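Side-chain contacts in oxidoreductase (Listeria innocua, PDB 3E18), which binds NAD and is probably a dehydrogenase of the GFO/IDH/MocA family, though its substrate is not known: residues T99-D104 against L334-F339; D162-K167 against V174-V179. All coordinates share one frame; numbering follows the deposited sequence.

Interaction 1 of 2, residues T99-D104 against L334-F339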
ATOM      1  N   THR A  99     -22.407  17.007   2.486  1.00 29.09           N
ATOM      2  CA  THR A  99     -22.239  18.106   1.553  1.00 27.36           C
ATOM      3  C   THR A  99     -20.979  17.877   0.733  1.00 29.64           C
ATOM      4  O   THR A  99     -20.154  17.009   1.057  1.00 30.72           O
ATOM      5  CB  THR A  99     -22.105  19.445   2.261  1.00 26.30           C
ATOM      6  OG1 THR A  99     -21.037  19.374   3.221  1.00 31.18           O
ATOM      7  CG2 THR A  99     -23.405  19.855   2.941  1.00 29.78           C
ATOM      8  N   MET A 100     -20.828  18.657  -0.328  1.00 30.53           N
ATOM      9  CA  MET A 100     -19.676  18.524  -1.206  1.00 33.71           C
ATOM     10  C   MET A 100     -18.479  19.376  -0.760  1.00 35.30           C
ATOM     11  O   MET A 100     -17.369  19.200  -1.259  1.00 35.35           O
ATOM     12  CB  MET A 100     -20.084  18.781  -2.657  1.00 37.40           C
ATOM     13  CG  MET A 100     -20.950  17.640  -3.214  1.00 35.34           C
ATOM     14  SD  MET A 100     -21.810  18.017  -4.740  1.00 33.25           S
ATOM     15  CE  MET A 100     -22.019  19.794  -4.636  1.00 49.52           C
ATOM     16  N   THR A 101     -18.693  20.288   0.188  1.00 30.97           N
ATOM     17  CA  THR A 101     -17.562  21.016   0.780  1.00 32.08           C
ATOM     18  C   THR A 101     -17.699  21.059   2.290  1.00 28.05           C
ATOM     19  O   THR A 101     -18.801  20.946   2.828  1.00 28.94           O
ATOM     20  CB  THR A 101     -17.415  22.479   0.268  1.00 34.66           C
ATOM     21  OG1 THR A 101     -18.432  23.300   0.850  1.00 35.26           O
ATOM     22  CG2 THR A 101     -17.481  22.570  -1.248  1.00 36.35           C
ATOM     23  N   SER A 102     -16.586  21.266   2.980  1.00 31.30           N
ATOM     24  CA  SER A 102     -16.631  21.340   4.421  1.00 27.86           C
ATOM     25  C   SER A 102     -17.335  22.627   4.869  1.00 31.17           C
ATOM     26  O   SER A 102     -18.058  22.623   5.874  1.00 27.92           O
ATOM     27  CB  SER A 102     -15.227  21.239   5.016  1.00 31.87           C
ATOM     28  OG  SER A 102     -14.434  22.351   4.656  1.00 31.14           O
ATOM     29  N   GLU A 103     -17.142  23.711   4.114  1.00 27.53           N
ATOM     30  CA  GLU A 103     -17.787  24.994   4.432  1.00 31.84           C
ATOM     31  C   GLU A 103     -19.296  24.881   4.377  1.00 31.28           C
ATOM     32  O   GLU A 103     -19.972  25.456   5.210  1.00 30.10           O
ATOM     33  CB  GLU A 103     -17.323  26.130   3.507  1.00 33.49           C
ATOM     34  CG  GLU A 103     -15.970  26.737   3.867  1.00 51.83           C
ATOM     35  CD  GLU A 103     -15.920  27.323   5.274  1.00 64.12           C
ATOM     36  OE1 GLU A 103     -16.821  28.112   5.639  1.00 71.87           O
ATOM     37  OE2 GLU A 103     -14.966  26.995   6.011  1.00 66.17           O
ATOM     38  N   ASP A 104     -19.820  24.121   3.410  1.00 25.62           N
ATOM     39  CA  ASP A 104     -21.263  23.902   3.302  1.00 30.31           C
ATOM     40  C   ASP A 104     -21.890  23.284   4.555  1.00 30.31           C
ATOM     41  O   ASP A 104     -23.009  23.650   4.927  1.00 35.78           O
ATOM     42  CB  ASP A 104     -21.596  23.008   2.100  1.00 23.27           C
ATOM     43  CG  ASP A 104     -21.454  23.723   0.764  1.00 38.16           C
ATOM     44  OD1 ASP A 104     -21.164  24.932   0.772  1.00 33.44           O
ATOM     45  OD2 ASP A 104     -21.638  23.066  -0.301  1.00 33.53           O
ATOM     46  N   LEU A 334     -10.913  16.175   5.271  1.00 27.71           N
ATOM     47  CA  LEU A 334      -9.986  15.131   4.820  1.00 26.76           C
ATOM     48  C   LEU A 334     -10.202  14.804   3.344  1.00 27.53           C
ATOM     49  O   LEU A 334      -9.241  14.644   2.595  1.00 26.65           O
ATOM     50  CB  LEU A 334     -10.095  13.864   5.697  1.00 28.68           C
ATOM     51  CG  LEU A 334      -9.205  12.640   5.408  1.00 28.18           C
ATOM     52  CD1 LEU A 334      -7.756  13.035   5.283  1.00 27.95           C
ATOM     53  CD2 LEU A 334      -9.342  11.597   6.506  1.00 24.28           C
ATOM     54  N   ILE A 335     -11.460  14.725   2.930  1.00 26.86           N
ATOM     55  CA  ILE A 335     -11.790  14.541   1.524  1.00 24.76           C
ATOM     56  C   ILE A 335     -11.250  15.688   0.641  1.00 27.67           C
ATOM     57  O   ILE A 335     -10.731  15.455  -0.465  1.00 26.33           O
ATOM     58  CB  ILE A 335     -13.310  14.357   1.349  1.00 29.21           C
ATOM     59  CG1 ILE A 335     -13.719  12.968   1.853  1.00 26.80           C
ATOM     60  CG2 ILE A 335     -13.719  14.519  -0.108  1.00 25.87           C
ATOM     61  CD1 ILE A 335     -15.242  12.778   2.027  1.00 28.09           C
ATOM     62  N   GLU A 336     -11.343  16.915   1.151  1.00 28.63           N
ATOM     63  CA  GLU A 336     -10.788  18.087   0.479  1.00 29.89           C
ATOM     64  C   GLU A 336      -9.261  18.003   0.358  1.00 31.98           C
ATOM     65  O   GLU A 336      -8.715  18.297  -0.716  1.00 27.17           O
ATOM     66  CB  GLU A 336     -11.221  19.364   1.193  1.00 30.98           C
ATOM     67  CG  GLU A 336     -12.702  19.661   0.994  1.00 31.72           C
ATOM     68  CD  GLU A 336     -13.218  20.795   1.851  1.00 33.65           C
ATOM     69  OE1 GLU A 336     -12.629  21.100   2.916  1.00 31.32           O
ATOM     70  OE2 GLU A 336     -14.227  21.393   1.442  1.00 31.31           O
ATOM     71  N   ALA A 337      -8.589  17.586   1.440  1.00 30.20           N
ATOM     72  CA  ALA A 337      -7.138  17.308   1.414  1.00 26.36           C
ATOM     73  C   ALA A 337      -6.768  16.228   0.398  1.00 30.28           C
ATOM     74  O   ALA A 337      -5.760  16.343  -0.290  1.00 28.52           O
ATOM     75  CB  ALA A 337      -6.629  16.929   2.787  1.00 29.31           C
ATOM     76  N   ILE A 338      -7.599  15.195   0.295  1.00 25.98           N
ATOM     77  CA  ILE A 338      -7.334  14.089  -0.626  1.00 25.66           C
ATOM     78  C   ILE A 338      -7.389  14.595  -2.059  1.00 27.32           C
ATOM     79  O   ILE A 338      -6.494  14.303  -2.859  1.00 29.93           O
ATOM     80  CB  ILE A 338      -8.326  12.923  -0.389  1.00 28.07           C
ATOM     81  CG1 ILE A 338      -7.867  12.113   0.828  1.00 24.61           C
ATOM     82  CG2 ILE A 338      -8.463  12.021  -1.616  1.00 21.90           C
ATOM     83  CD1 ILE A 338      -8.915  11.150   1.366  1.00 25.57           C
ATOM     84  N   PHE A 339      -8.431  15.360  -2.377  1.00 27.10           N
ATOM     85  CA  PHE A 339      -8.606  15.881  -3.732  1.00 26.69           C
ATOM     86  C   PHE A 339      -7.486  16.829  -4.132  1.00 30.22           C
ATOM     87  O   PHE A 339      -6.976  16.774  -5.255  1.00 29.40           O
ATOM     88  CB  PHE A 339      -9.958  16.558  -3.860  1.00 29.98           C
ATOM     89  CG  PHE A 339     -11.071  15.598  -4.128  1.00 28.05           C
ATOM     90  CD1 PHE A 339     -10.963  14.674  -5.167  1.00 36.78           C
ATOM     91  CD2 PHE A 339     -12.223  15.611  -3.360  1.00 30.92           C
ATOM     92  CE1 PHE A 339     -11.981  13.782  -5.427  1.00 30.10           C
ATOM     93  CE2 PHE A 339     -13.267  14.718  -3.632  1.00 31.31           C
ATOM     94  CZ  PHE A 339     -13.139  13.811  -4.661  1.00 30.35           C
TER
HETATM   95  O   HOH W   1     -14.774  24.067   1.974  1.00 34.30           O
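Glu336 reaches from helix 325-344 to the first turn of helix 102-115 and grips Ser102 with both carboxylate oxygens. The Ser102 backbone N-H points almost straight at Glu336 OE2, with N to OE2 2.8 Å and an angle of 171°. It meets that oxygen from above the carboxylate plane. Ser102 OG donates to Glu336 OE1 on its syn side, also over 2.8 Å. The hydroxyl can do so because chi1 of 65° sets OG between the backbone N and the carbonyl carbon. Two bonds from one residue thus fix the rotation of the carboxylate. This is the tight part, and Ser102 is buried here, with Tyr329, Leu332 and Lys333 also against its side chain. Thr101 forms the looser flank. Thr101 CA lies 3.4 Å from Glu336 OE2, a contact without a hydrogen bond. A water donates to the same OE2 and accepts from Glu103 N on this flank, so it bridges the two helices. The Thr101 hydroxyl serves its own helix: OG1 accepts from Asp104 N at 3.0 Å. Thr101 is therefore the N-cap, and the acidic side chain of Glu336 meets a helix N-terminus in the Rossmann-fold domain.

Interaction 2 of 2, residues D162-K167 against V174-V179. With NAD (nicotinamide-adenine-dinucleotide), chain E.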
ATOM      1  N   ASP A 162     -25.381   6.278 -13.628  1.00 51.49           N
ATOM      2  CA  ASP A 162     -26.295   7.330 -13.085  1.00 45.44           C
ATOM      3  C   ASP A 162     -25.530   8.606 -12.662  1.00 40.81           C
ATOM      4  O   ASP A 162     -24.411   8.834 -13.125  1.00 38.82           O
ATOM      5  CB  ASP A 162     -27.416   6.873 -12.102  1.00 50.16           C
ATOM      6  CG  ASP A 162     -26.965   6.743 -10.620  1.00 58.77           C
ATOM      7  OD1 ASP A 162     -25.813   7.079 -10.235  1.00 53.73           O
ATOM      8  OD2 ASP A 162     -27.815   6.265  -9.828  1.00 59.27           O
ATOM      9  N   TRP A 163     -26.137   9.422 -11.803  1.00 37.87           N
ATOM     10  CA  TRP A 163     -25.577  10.705 -11.354  1.00 33.94           C
ATOM     11  C   TRP A 163     -24.200  10.619 -10.682  1.00 30.73           C
ATOM     12  O   TRP A 163     -23.483  11.617 -10.584  1.00 34.86           O
ATOM     13  CB  TRP A 163     -26.575  11.403 -10.426  1.00 34.80           C
ATOM     14  CG  TRP A 163     -26.906  10.621  -9.173  1.00 37.40           C
ATOM     15  CD1 TRP A 163     -27.955   9.757  -8.989  1.00 35.05           C
ATOM     16  CD2 TRP A 163     -26.179  10.637  -7.936  1.00 30.84           C
ATOM     17  NE1 TRP A 163     -27.923   9.238  -7.716  1.00 37.72           N
ATOM     18  CE2 TRP A 163     -26.846   9.766  -7.047  1.00 29.80           C
ATOM     19  CE3 TRP A 163     -25.030  11.312  -7.491  1.00 36.78           C
ATOM     20  CZ2 TRP A 163     -26.406   9.552  -5.739  1.00 36.08           C
ATOM     21  CZ3 TRP A 163     -24.588  11.094  -6.193  1.00 32.76           C
ATOM     22  CH2 TRP A 163     -25.273  10.222  -5.332  1.00 31.65           C
ATOM     23  N   ARG A 164     -23.855   9.428 -10.194  1.00 32.43           N
ATOM     24  CA  ARG A 164     -22.539   9.147  -9.617  1.00 32.03           C
ATOM     25  C   ARG A 164     -21.369   9.210 -10.607  1.00 34.99           C
ATOM     26  O   ARG A 164     -20.209   9.219 -10.189  1.00 33.39           O
ATOM     27  CB  ARG A 164     -22.548   7.781  -8.936  1.00 30.96           C
ATOM     28  CG  ARG A 164     -23.077   7.803  -7.514  1.00 33.53           C
ATOM     29  CD  ARG A 164     -23.004   6.409  -6.912  1.00 40.03           C
ATOM     30  NE  ARG A 164     -23.782   6.280  -5.682  1.00 43.64           N
ATOM     31  CZ  ARG A 164     -25.090   6.024  -5.644  1.00 44.54           C
ATOM     32  NH1 ARG A 164     -25.790   5.880  -6.765  1.00 37.64           N
ATOM     33  NH2 ARG A 164     -25.703   5.922  -4.478  1.00 42.73           N
ATOM     34  N   HIS A 165     -21.667   9.241 -11.908  1.00 36.61           N
ATOM     35  CA  HIS A 165     -20.629   9.413 -12.935  1.00 36.38           C
ATOM     36  C   HIS A 165     -20.232  10.871 -13.162  1.00 37.16           C
ATOM     37  O   HIS A 165     -19.290  11.143 -13.916  1.00 39.65           O
ATOM     38  CB  HIS A 165     -21.081   8.822 -14.276  1.00 38.10           C
ATOM     39  CG  HIS A 165     -21.183   7.330 -14.284  1.00 45.86           C
ATOM     40  ND1 HIS A 165     -20.282   6.522 -14.947  1.00 51.12           N
ATOM     41  CD2 HIS A 165     -22.086   6.497 -13.716  1.00 49.94           C
ATOM     42  CE1 HIS A 165     -20.625   5.256 -14.788  1.00 49.08           C
ATOM     43  NE2 HIS A 165     -21.716   5.214 -14.043  1.00 55.63           N
ATOM     44  N   LEU A 166     -20.944  11.807 -12.525  1.00 34.74           N
ATOM     45  CA  LEU A 166     -20.832  13.228 -12.863  1.00 34.51           C
ATOM     46  C   LEU A 166     -20.307  14.074 -11.718  1.00 31.26           C
ATOM     47  O   LEU A 166     -20.750  13.918 -10.575  1.00 32.89           O
ATOM     48  CB  LEU A 166     -22.191  13.763 -13.320  1.00 38.11           C
ATOM     49  CG  LEU A 166     -22.730  13.089 -14.587  1.00 42.28           C
ATOM     50  CD1 LEU A 166     -24.231  13.250 -14.710  1.00 43.68           C
ATOM     51  CD2 LEU A 166     -22.008  13.625 -15.819  1.00 47.25           C
ATOM     52  N   LYS A 167     -19.377  14.977 -12.031  1.00 29.92           N
ATOM     53  CA  LYS A 167     -18.801  15.901 -11.037  1.00 34.04           C
ATOM     54  C   LYS A 167     -19.839  16.832 -10.417  1.00 37.19           C
ATOM     55  O   LYS A 167     -19.717  17.218  -9.242  1.00 34.44           O
ATOM     56  CB  LYS A 167     -17.705  16.769 -11.664  1.00 37.30           C
ATOM     57  CG  LYS A 167     -16.327  16.150 -11.703  1.00 52.06           C
ATOM     58  CD  LYS A 167     -15.244  17.236 -11.728  1.00 63.37           C
ATOM     59  CE  LYS A 167     -13.840  16.647 -11.922  1.00 69.61           C
ATOM     60  NZ  LYS A 167     -13.471  15.603 -10.905  1.00 70.84           N
ATOM     61  N   VAL A 174     -14.336   8.493  -4.141  1.00 25.15           N
ATOM     62  CA  VAL A 174     -13.937   9.203  -2.914  1.00 26.15           C
ATOM     63  C   VAL A 174     -15.209   9.619  -2.146  1.00 28.55           C
ATOM     64  O   VAL A 174     -15.353   9.374  -0.950  1.00 26.18           O
ATOM     65  CB  VAL A 174     -13.059  10.433  -3.217  1.00 29.45           C
ATOM     66  CG1 VAL A 174     -12.765  11.217  -1.946  1.00 21.34           C
ATOM     67  CG2 VAL A 174     -11.735  10.022  -3.876  1.00 26.13           C
ATOM     68  N   LEU A 175     -16.153  10.206  -2.869  1.00 31.15           N
ATOM     69  CA  LEU A 175     -17.389  10.703  -2.281  1.00 30.89           C
ATOM     70  C   LEU A 175     -18.412   9.597  -1.969  1.00 34.53           C
ATOM     71  O   LEU A 175     -19.298   9.772  -1.145  1.00 38.73           O
ATOM     72  CB  LEU A 175     -17.975  11.799  -3.188  1.00 25.06           C
ATOM     73  CG  LEU A 175     -17.170  13.103  -3.144  1.00 25.56           C
ATOM     74  CD1 LEU A 175     -17.666  14.103  -4.190  1.00 31.77           C
ATOM     75  CD2 LEU A 175     -17.243  13.708  -1.764  1.00 29.35           C
ATOM     76  N   ASP A 176     -18.265   8.450  -2.614  1.00 32.34           N
ATOM     77  CA  ASP A 176     -19.203   7.352  -2.432  1.00 32.22           C
ATOM     78  C   ASP A 176     -18.739   6.420  -1.308  1.00 31.29           C
ATOM     79  O   ASP A 176     -19.335   6.386  -0.240  1.00 40.31           O
ATOM     80  CB  ASP A 176     -19.353   6.596  -3.748  1.00 31.62           C
ATOM     81  CG  ASP A 176     -20.488   5.595  -3.735  1.00 43.33           C
ATOM     82  OD1 ASP A 176     -21.173   5.442  -2.700  1.00 54.12           O
ATOM     83  OD2 ASP A 176     -20.696   4.945  -4.777  1.00 48.67           O
ATOM     84  N   TRP A 177     -17.672   5.671  -1.546  1.00 29.81           N
ATOM     85  CA  TRP A 177     -17.175   4.731  -0.555  1.00 27.15           C
ATOM     86  C   TRP A 177     -16.143   5.369   0.365  1.00 28.54           C
ATOM     87  O   TRP A 177     -16.044   5.025   1.542  1.00 27.89           O
ATOM     88  CB  TRP A 177     -16.576   3.521  -1.250  1.00 30.85           C
ATOM     89  CG  TRP A 177     -17.487   2.355  -1.302  1.00 33.58           C
ATOM     90  CD1 TRP A 177     -18.152   1.879  -2.399  1.00 39.76           C
ATOM     91  CD2 TRP A 177     -17.851   1.503  -0.208  1.00 32.83           C
ATOM     92  NE1 TRP A 177     -18.906   0.782  -2.056  1.00 39.94           N
ATOM     93  CE2 TRP A 177     -18.738   0.527  -0.718  1.00 39.21           C
ATOM     94  CE3 TRP A 177     -17.505   1.462   1.151  1.00 30.11           C
ATOM     95  CZ2 TRP A 177     -19.289  -0.474   0.085  1.00 37.80           C
ATOM     96  CZ3 TRP A 177     -18.048   0.455   1.945  1.00 31.11           C
ATOM     97  CH2 TRP A 177     -18.932  -0.492   1.409  1.00 35.79           C
ATOM     98  N   GLY A 178     -15.370   6.294  -0.176  1.00 26.34           N
ATOM     99  CA  GLY A 178     -14.306   6.938   0.595  1.00 27.60           C
ATOM    100  C   GLY A 178     -14.803   7.554   1.876  1.00 26.31           C
ATOM    101  O   GLY A 178     -14.181   7.385   2.920  1.00 31.24           O
ATOM    102  N   VAL A 179     -15.933   8.259   1.810  1.00 26.53           N
ATOM    103  CA  VAL A 179     -16.508   8.879   2.996  1.00 27.10           C
ATOM    104  C   VAL A 179     -16.806   7.845   4.097  1.00 23.77           C
ATOM    105  O   VAL A 179     -16.515   8.103   5.243  1.00 24.61           O
ATOM    106  CB  VAL A 179     -17.741   9.786   2.657  1.00 30.21           C
ATOM    107  CG1 VAL A 179     -18.782   9.010   1.944  1.00 34.19           C
ATOM    108  CG2 VAL A 179     -18.334  10.432   3.897  1.00 31.67           C
TER
HETATM  109  PA  NAD E 360     -30.928   7.443  -6.468  1.00 38.54           P
HETATM  110  O1A NAD E 360     -31.218   5.992  -6.505  1.00 43.57           O
HETATM  111  O2A NAD E 360     -30.593   8.025  -7.780  1.00 41.27           O
HETATM  112  O5B NAD E 360     -32.158   8.231  -5.800  1.00 42.35           O
HETATM  113  C5B NAD E 360     -32.166   9.622  -5.571  1.00 43.64           C
HETATM  114  C4B NAD E 360     -33.623  10.074  -5.605  1.00 38.53           C
HETATM  115  O4B NAD E 360     -33.736  11.441  -5.255  1.00 40.14           O
HETATM  116  C3B NAD E 360     -34.212   9.918  -7.004  1.00 43.75           C
HETATM  117  O3B NAD E 360     -35.404   9.173  -6.918  1.00 36.76           O
HETATM  118  C2B NAD E 360     -34.490  11.341  -7.444  1.00 43.33           C
HETATM  119  O2B NAD E 360     -35.630  11.446  -8.267  1.00 42.25           O
HETATM  120  C1B NAD E 360     -34.663  12.063  -6.121  1.00 41.81           C
HETATM  121  N9A NAD E 360     -34.383  13.505  -6.197  1.00 43.32           N
HETATM  122  C8A NAD E 360     -33.423  14.137  -6.949  1.00 40.11           C
HETATM  123  N7A NAD E 360     -33.498  15.469  -6.712  1.00 42.23           N
HETATM  124  C5A NAD E 360     -34.497  15.688  -5.824  1.00 46.39           C
HETATM  125  C6A NAD E 360     -35.006  16.848  -5.251  1.00 43.49           C
HETATM  126  N6A NAD E 360     -34.365  18.001  -5.430  1.00 39.35           N
HETATM  127  N1A NAD E 360     -36.060  16.758  -4.355  1.00 39.31           N
HETATM  128  C2A NAD E 360     -36.610  15.532  -4.033  1.00 39.51           C
HETATM  129  N3A NAD E 360     -36.100  14.386  -4.609  1.00 44.80           N
HETATM  130  C4A NAD E 360     -35.063  14.462  -5.490  1.00 44.44           C
HETATM  131  O3  NAD E 360     -29.713   7.708  -5.430  1.00 30.37           O
HETATM  132  PN  NAD E 360     -29.333   6.757  -4.208  1.00 33.66           P
HETATM  133  O1N NAD E 360     -28.352   5.733  -4.658  1.00 36.74           O
HETATM  134  O2N NAD E 360     -30.545   6.354  -3.459  1.00 33.42           O
HETATM  135  O5D NAD E 360     -28.478   7.786  -3.268  1.00 29.86           O
HETATM  136  C5D NAD E 360     -29.028   8.967  -2.725  1.00 29.54           C
HETATM  137  C4D NAD E 360     -28.159   9.448  -1.542  1.00 29.44           C
HETATM  138  O4D NAD E 360     -27.944   8.380  -0.637  1.00 35.70           O
HETATM  139  C3D NAD E 360     -26.775   9.912  -1.963  1.00 30.00           C
HETATM  140  O3D NAD E 360     -26.354  10.964  -1.107  1.00 28.42           O
HETATM  141  C2D NAD E 360     -25.872   8.722  -1.711  1.00 33.81           C
HETATM  142  O2D NAD E 360     -24.574   9.156  -1.377  1.00 37.40           O
HETATM  143  C1D NAD E 360     -26.557   8.068  -0.519  1.00 37.48           C
HETATM  144  N1N NAD E 360     -26.334   6.605  -0.368  1.00 38.11           N
HETATM  145  C2N NAD E 360     -25.831   6.184   0.830  1.00 40.47           C
HETATM  146  C3N NAD E 360     -25.586   4.840   1.092  1.00 42.63           C
HETATM  147  C7N NAD E 360     -25.259   4.430   2.495  1.00 36.73           C
HETATM  148  O7N NAD E 360     -24.811   3.123   2.735  1.00 44.48           O
HETATM  149  N7N NAD E 360     -25.406   5.298   3.500  1.00 33.66           N
HETATM  150  C4N NAD E 360     -25.896   3.886   0.112  1.00 36.56           C
HETATM  151  C5N NAD E 360     -26.427   4.314  -1.108  1.00 34.24           C
HETATM  152  C6N NAD E 360     -26.650   5.678  -1.334  1.00 38.87           C
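Arg164 and Asp176 meet beside the NAD diphosphate, in the GFO/IDH/MocA C-terminal domain of this Rossmann-type NAD-binding protein. The two side chains cross at about a right angle. Asp176 OD2 lies 3.5 Å from Arg164 NE in a salt bridge, and the guanidinium and carboxylate planes are 35° apart. The oxygen comes in obliquely, and it touches Arg164 CD as well. Asp176 OD1 has other partners, Lys96 and a bound glycerol. The Arg164 chain is extended from CG to NE, which carries the guanidinium to the cofactor. There its edge faces NAD O1N, nearly in plane. Trp163 lies over the same group. Trp163 CZ2 sits 3.7 Å above the plane of the Arg164 guanidinium, over its centre. The indole in turn presents its edge to the diphosphate, and Trp163 NE1 donates to NAD O2A at 2.9 Å and to the bridging NAD O3 at 3.3 Å. A chi1 of 61° folds the ring back over its own backbone, where Arg164 CG and Asp162 OD1 lie against one face. Asp162 OD1 also accepts from Arg164 N, with an N-H...O angle of 176°, and closes an Asx turn. A long salt bridge from this oxygen to Arg164 NH1 completes a network of Asp162, Arg164 and Asp176. Arg164 holds the phosphate unevenly: Arg164 NH1 gives NAD O1N a weak bond, while NH2 donates to that oxygen at 2.7 Å.

From the N terminus, the chain first runs through most of the Rossmann sheet to residues 99-104, at the start of helix 102-115. It completes that sheet with strand 119-122, then enters the C-terminal domain and reaches 162-167, in the loop after strand 146-154. Interaction 2 closes a short loop there, with six residues between its segments. Interaction 1 closes only much later, at helix 325-344, across 229 residues. The short loop therefore lies wholly within the long one. The two contacts also touch. Ile335 and Phe339 of helix 325-344 pack on Val174, Leu175 and Val179 of helix 173-188. Helix 325-344 thus links the Rossmann domain to the helix that carries Asp176.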